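Local coordinates for hypothetical protein PH1897 (Pyrococcus horikoshii, PDB 1VDW), which probably hydrolyses fructose 1,6-bisphosphate to fructose 6-phosphate and phosphate with magnesium, as a homodimer of the inositol monophosphatase superfamily, at residues N240-E243 against L244-I248. Sequence-based numbering, arbitrary orientation.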
loop_
_atom_site.group_PDB
_atom_site.type_symbol
_atom_site.label_atom_id
_atom_site.label_comp_id
_atom_site.label_asym_id
_atom_site.label_seq_id
_atom_site.Cartn_x
_atom_site.Cartn_y
_atom_site.Cartn_z
ATOM N N ASN A 240 -4.725 -12.690 14.207
ATOM C CA ASN A 240 -4.974 -12.230 15.567
ATOM C C ASN A 240 -6.073 -13.071 16.211
ATOM O O ASN A 240 -6.593 -12.719 17.269
ATOM C CB ASN A 240 -5.419 -10.767 15.542
ATOM C CG ASN A 240 -6.733 -10.564 14.800
ATOM O OD1 ASN A 240 -7.303 -11.501 14.232
ATOM N ND2 ASN A 240 -7.216 -9.330 14.794
ATOM N N ASN A 241 -6.411 -14.189 15.579
ATOM C CA ASN A 241 -7.488 -15.040 16.067
ATOM C C ASN A 241 -7.317 -16.446 15.500
ATOM O O ASN A 241 -7.174 -16.619 14.291
ATOM C CB ASN A 241 -8.818 -14.420 15.622
ATOM C CG ASN A 241 -10.023 -15.206 16.077
ATOM O OD1 ASN A 241 -10.385 -16.215 15.476
ATOM N ND2 ASN A 241 -10.657 -14.740 17.147
ATOM N N GLU A 242 -7.329 -17.448 16.378
ATOM C CA GLU A 242 -7.159 -18.838 15.963
ATOM C C GLU A 242 -8.273 -19.331 15.043
ATOM O O GLU A 242 -8.008 -20.039 14.072
ATOM C CB GLU A 242 -7.063 -19.746 17.194
ATOM C CG GLU A 242 -6.909 -21.238 16.893
ATOM C CD GLU A 242 -5.677 -21.568 16.063
ATOM O OE1 GLU A 242 -4.615 -20.948 16.286
ATOM O OE2 GLU A 242 -5.765 -22.466 15.197
ATOM N N GLU A 243 -9.515 -18.964 15.341
ATOM C CA GLU A 243 -10.633 -19.399 14.509
ATOM C C GLU A 243 -10.505 -18.852 13.089
ATOM O O GLU A 243 -10.775 -19.556 12.119
ATOM C CB GLU A 243 -11.969 -18.954 15.112
ATOM C CG GLU A 243 -13.182 -19.496 14.366
ATOM C CD GLU A 243 -14.498 -19.029 14.959
ATOM O OE1 GLU A 243 -15.555 -19.532 14.523
ATOM O OE2 GLU A 243 -14.477 -18.158 15.856
ATOM N N LEU A 244 -10.091 -17.594 12.971
ATOM C CA LEU A 244 -9.915 -16.973 11.663
ATOM C C LEU A 244 -8.796 -17.681 10.907
ATOM O O LEU A 244 -8.925 -17.986 9.722
ATOM C CB LEU A 244 -9.580 -15.487 11.828
ATOM C CG LEU A 244 -9.123 -14.725 10.578
ATOM C CD1 LEU A 244 -10.173 -14.839 9.487
ATOM C CD2 LEU A 244 -8.868 -13.263 10.934
ATOM N N LEU A 245 -7.700 -17.950 11.606
ATOM C CA LEU A 245 -6.564 -18.628 10.997
ATOM C C LEU A 245 -7.014 -19.983 10.455
ATOM O O LEU A 245 -6.688 -20.348 9.327
ATOM C CB LEU A 245 -5.443 -18.807 12.028
ATOM C CG LEU A 245 -4.043 -19.131 11.496
ATOM C CD1 LEU A 245 -3.020 -18.868 12.587
ATOM C CD2 LEU A 245 -3.970 -20.570 11.017
ATOM N N GLU A 246 -7.769 -20.725 11.257
ATOM C CA GLU A 246 -8.252 -22.029 10.822
ATOM C C GLU A 246 -9.220 -21.905 9.650
ATOM O O GLU A 246 -9.215 -22.738 8.743
ATOM C CB GLU A 246 -8.903 -22.770 11.994
ATOM C CG GLU A 246 -7.877 -23.326 12.971
ATOM C CD GLU A 246 -8.499 -24.094 14.115
ATOM O OE1 GLU A 246 -9.448 -24.868 13.866
ATOM O OE2 GLU A 246 -8.027 -23.934 15.260
ATOM N N THR A 247 -10.041 -20.859 9.660
ATOM C CA THR A 247 -10.982 -20.638 8.569
ATOM C C THR A 247 -10.211 -20.362 7.282
ATOM O O THR A 247 -10.584 -20.831 6.209
ATOM C CB THR A 247 -11.913 -19.449 8.865
ATOM O OG1 THR A 247 -12.768 -19.782 9.965
ATOM C CG2 THR A 247 -12.762 -19.111 7.643
ATOM N N ILE A 248 -9.125 -19.601 7.394
ATOM C CA ILE A 248 -8.309 -19.293 6.229
ATOM C C ILE A 248 -7.702 -20.581 5.674
ATOM O O ILE A 248 -7.726 -20.816 4.468
ATOM C CB ILE A 248 -7.182 -18.293 6.585
ATOM C CG1 ILE A 248 -7.795 -16.922 6.889
ATOM C CG2 ILE A 248 -6.182 -18.192 5.436
ATOM C CD1 ILE A 248 -6.815 -15.912 7.452
#
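Asn-240 lays its amide beside Leu-244, OD1 standing 4.1 Å from methyl CD2, while its ND2 is hydrogen-bonded to Asp-188. Asn-241 is the N-cap of helix 242-250. With CG anti to the backbone N (chi1 -180°), its side chain crosses that of Leu-244 at about a right angle, and OD1 reaches the backbone to accept from Leu-244 N at 2.9 Å; the donor sits in the carbonyl plane on a lone pair. The carbonyl of the same residue opens the helical ladder, Asn-241 O taking Leu-245 N at 3.0 Å. A leucine at this cap would probably leave Leu-244 N without its acceptor and fray the first turn. Glu-242 bends at chi2 (59°) and turns its carboxylate forward along the helix, where OE2 comes 2.7 Å from OE2 of Glu-246, the two planes 55° apart. So short an approach suggests that one acid holds a proton, and a salt bridge from Glu-242 OE1 to Lys-217 probably eases the crowding of charge. Glu-246 N donates a hydrogen bond to Glu-242 O at 2.9 Å. Glu-243 extends outward, and its carbonyl O receives Thr-247 N at 2.9 Å, with Thr-247 OG1 also close by. Leu-245 and Ile-248 pack against strands 215-217, 234-239 and 189-193. The asparagine-capped C-terminal helix follows strand 234-239 and lies on part of the five-stranded mixed sheet of this inositol monophosphatase-type fold.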